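Local coordinates for protein phosphoribosylaminoimidazole-succinocarboxamide synthase (Saccharomyces cerevisiae, PDB 1OBG) that catalyses the ATP-dependent joining of L-aspartate to the carboxylate of CAIR, forming SAICAR in de novo purine biosynthesis, at residues A[116-121]-A[217-222]. Numbering follows the deposited sequence.
Sequences LEVIVR and FEFGID. With AMP (adenosine monophosphate), chain B; SO4 (sulfate ion), chain C.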
loop_
_atom_site.group_PDB
_atom_site.type_symbol
_atom_site.label_atom_id
_atom_site.label_comp_id
_atom_site.label_asym_id
_atom_site.label_seq_id
_atom_site.Cartn_x
_atom_site.Cartn_y
_atom_site.Cartn_z
ATOM N N LEU A 116 4.127 13.446 -5.708
ATOM C CA LEU A 116 3.927 13.572 -4.261
ATOM C C LEU A 116 3.598 12.197 -3.739
ATOM O O LEU A 116 2.992 11.405 -4.469
ATOM C CB LEU A 116 2.705 14.453 -3.966
ATOM C CG LEU A 116 2.700 15.951 -4.282
ATOM C CD1 LEU A 116 1.315 16.536 -3.982
ATOM C CD2 LEU A 116 3.792 16.650 -3.460
ATOM N N GLU A 117 3.993 11.894 -2.503
ATOM C CA GLU A 117 3.426 10.770 -1.810
ATOM C C GLU A 117 2.252 11.396 -1.046
ATOM O O GLU A 117 2.428 12.272 -0.204
ATOM C CB GLU A 117 4.398 10.087 -0.838
ATOM C CG GLU A 117 5.658 9.473 -1.460
ATOM C CD GLU A 117 5.400 8.307 -2.413
ATOM O OE1 GLU A 117 4.241 8.024 -2.778
ATOM O OE2 GLU A 117 6.388 7.651 -2.810
ATOM N N VAL A 118 1.060 10.955 -1.383
ATOM C CA VAL A 118 -0.138 11.562 -0.837
ATOM C C VAL A 118 -0.526 10.774 0.406
ATOM O O VAL A 118 -1.279 9.788 0.346
ATOM C CB VAL A 118 -1.235 11.583 -1.873
ATOM C CG1 VAL A 118 -2.507 12.290 -1.298
ATOM C CG2 VAL A 118 -0.743 12.347 -3.088
ATOM N N ILE A 119 0.012 11.203 1.535
ATOM C CA ILE A 119 -0.229 10.473 2.770
ATOM C C ILE A 119 -1.327 11.203 3.501
ATOM O O ILE A 119 -1.294 12.424 3.618
ATOM C CB ILE A 119 1.033 10.402 3.631
ATOM C CG1 ILE A 119 2.053 9.491 2.933
ATOM C CG2 ILE A 119 0.670 9.869 5.040
ATOM C CD1 ILE A 119 3.539 9.870 3.196
ATOM N N VAL A 120 -2.310 10.443 3.962
ATOM C CA VAL A 120 -3.377 10.993 4.765
ATOM C C VAL A 120 -3.362 10.259 6.098
ATOM O O VAL A 120 -3.233 9.027 6.122
ATOM C CB VAL A 120 -4.756 10.749 4.077
ATOM C CG1 VAL A 120 -5.895 11.406 4.898
ATOM C CG2 VAL A 120 -4.719 11.265 2.645
ATOM N N ARG A 121 -3.508 11.004 7.196
ATOM C CA ARG A 121 -3.439 10.426 8.535
ATOM C C ARG A 121 -4.732 10.667 9.275
ATOM O O ARG A 121 -5.159 11.809 9.389
ATOM C CB ARG A 121 -2.315 11.103 9.335
ATOM C CG ARG A 121 -0.971 11.058 8.671
ATOM C CD ARG A 121 0.183 11.633 9.524
ATOM N NE ARG A 121 1.421 11.499 8.769
ATOM C CZ ARG A 121 2.257 10.482 8.904
ATOM N NH1 ARG A 121 2.006 9.508 9.780
ATOM N NH2 ARG A 121 3.341 10.432 8.157
ATOM N N PHE A 217 -1.375 7.259 -0.678
ATOM C CA PHE A 217 -1.945 7.118 -2.008
ATOM C C PHE A 217 -0.905 7.605 -3.016
ATOM O O PHE A 217 -0.054 8.450 -2.695
ATOM C CB PHE A 217 -3.199 7.999 -2.195
ATOM C CG PHE A 217 -4.419 7.551 -1.404
ATOM C CD1 PHE A 217 -4.985 6.269 -1.573
ATOM C CD2 PHE A 217 -5.021 8.426 -0.504
ATOM C CE1 PHE A 217 -6.142 5.889 -0.837
ATOM C CE2 PHE A 217 -6.160 8.056 0.222
ATOM C CZ PHE A 217 -6.716 6.805 0.067
ATOM N N GLU A 218 -0.997 7.100 -4.236
ATOM C CA GLU A 218 -0.319 7.760 -5.329
ATOM C C GLU A 218 -1.320 8.029 -6.435
ATOM O O GLU A 218 -2.179 7.207 -6.690
ATOM C CB GLU A 218 0.835 6.894 -5.818
ATOM C CG GLU A 218 1.992 6.957 -4.834
ATOM C CD GLU A 218 3.187 6.129 -5.263
ATOM O OE1 GLU A 218 4.169 6.124 -4.498
ATOM O OE2 GLU A 218 3.132 5.496 -6.336
ATOM N N PHE A 219 -1.188 9.196 -7.060
ATOM C CA PHE A 219 -2.098 9.653 -8.072
ATOM C C PHE A 219 -1.356 9.943 -9.359
ATOM O O PHE A 219 -0.233 10.476 -9.365
ATOM C CB PHE A 219 -2.814 10.930 -7.635
ATOM C CG PHE A 219 -3.760 10.749 -6.464
ATOM C CD1 PHE A 219 -4.737 9.764 -6.461
ATOM C CD2 PHE A 219 -3.681 11.587 -5.374
ATOM C CE1 PHE A 219 -5.617 9.607 -5.371
ATOM C CE2 PHE A 219 -4.570 11.431 -4.285
ATOM C CZ PHE A 219 -5.524 10.435 -4.294
ATOM N N GLY A 220 -2.013 9.582 -10.449
ATOM C CA GLY A 220 -1.606 10.006 -11.765
ATOM C C GLY A 220 -2.601 11.029 -12.264
ATOM O O GLY A 220 -3.630 11.299 -11.637
ATOM N N ILE A 221 -2.280 11.604 -13.410
ATOM C CA ILE A 221 -3.096 12.633 -14.010
ATOM C C ILE A 221 -3.214 12.340 -15.498
ATOM O O ILE A 221 -2.215 12.050 -16.173
ATOM C CB ILE A 221 -2.484 14.035 -13.730
ATOM C CG1 ILE A 221 -3.371 15.141 -14.312
ATOM C CG2 ILE A 221 -1.023 14.121 -14.205
ATOM C CD1 ILE A 221 -3.273 16.475 -13.558
ATOM N N ASP A 222 -4.447 12.380 -15.991
ATOM C CA ASP A 222 -4.711 12.327 -17.413
ATOM C C ASP A 222 -4.586 13.764 -17.894
ATOM O O ASP A 222 -5.395 14.614 -17.520
ATOM C CB ASP A 222 -6.121 11.794 -17.654
ATOM C CG ASP A 222 -6.453 11.635 -19.139
ATOM O OD1 ASP A 222 -5.924 12.405 -19.978
ATOM O OD2 ASP A 222 -7.244 10.760 -19.553
HETATM P P AMP B . 6.742 -0.046 -6.447
HETATM O O1P AMP B . 5.699 -0.162 -5.327
HETATM O O2P AMP B . 7.093 -1.363 -7.040
HETATM O O3P AMP B . 8.071 0.682 -5.885
HETATM O "O5'" AMP B . 6.128 0.840 -7.636
HETATM C "C5'" AMP B . 6.870 0.940 -8.820
HETATM C "C4'" AMP B . 6.665 2.323 -9.394
HETATM O "O4'" AMP B . 5.528 2.305 -10.235
HETATM C "C3'" AMP B . 6.409 3.354 -8.293
HETATM O "O3'" AMP B . 7.304 4.425 -8.472
HETATM C "C2'" AMP B . 4.986 3.813 -8.546
HETATM O "O2'" AMP B . 4.878 5.189 -8.301
HETATM C "C1'" AMP B . 4.818 3.494 -10.030
HETATM N N9 AMP B . 3.423 3.325 -10.485
HETATM C C8 AMP B . 2.337 2.805 -9.818
HETATM N N7 AMP B . 1.270 2.862 -10.657
HETATM C C5 AMP B . 1.660 3.397 -11.839
HETATM C C6 AMP B . 1.000 3.683 -13.038
HETATM N N6 AMP B . -0.244 3.254 -13.276
HETATM N N1 AMP B . 1.719 4.254 -14.076
HETATM C C2 AMP B . 3.062 4.529 -13.948
HETATM N N3 AMP B . 3.708 4.238 -12.759
HETATM C C4 AMP B . 3.018 3.687 -11.733
HETATM S S SO4 C . 5.225 7.435 9.277
HETATM O O1 SO4 C . 6.210 7.764 10.297
HETATM O O2 SO4 C . 3.920 7.434 9.926
HETATM O O3 SO4 C . 5.319 8.416 8.209
HETATM O O4 SO4 C . 5.478 6.103 8.778
HETATM O O HOH W 1 1.030 10.896 -6.429
#
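In the mixed sheet that lines the nucleotide pocket, strands 112-121 and 210-221 run antiparallel, and Val118 and Phe217 form a hydrogen-bonded pair. Val118 N donates to Phe217 O at 3.0 Å, and Phe217 N returns a shorter bond to Val118 O at 2.7 Å. Beyond this pair a water takes over: it accepts from Phe219 N and donates to Leu116 O, bridging the separating strands.

Val118 and Phe217 share the face covered by helix 184-208 (Ala194, Leu197); the Phe217 and Phe219 rings also touch Leu230 of the neighbouring strand 228-230. With Val118 CG1 anti to the backbone N (chi1 -178°), this methyl lies 3.7 Å from Phe219 CE2, while CG2 approaches CD2 of the same ring.

On the opposite face, Glu117 bends at chi2 (-65°) to lie alongside the extended Glu218, their carboxylate planes 26° apart. Glu117 OE1 is 2.6 Å from Glu218 OE1. Lys216 makes long, weak ion pairs with OE1 of both glutamates, and Lys163 with that of Glu218. The other oxygen, Glu218 OE2, accepts the ribose hydroxyl O2' of AMP at 2.6 Å. Replacing Glu218 by alanine would probably leave O2' without its carboxylate acceptor and Glu117 without its acidic neighbour. This part of the mixed sheet is apolar toward the helix, while its other side supplies the acidic residue that holds the ribose in the nucleotide pocket.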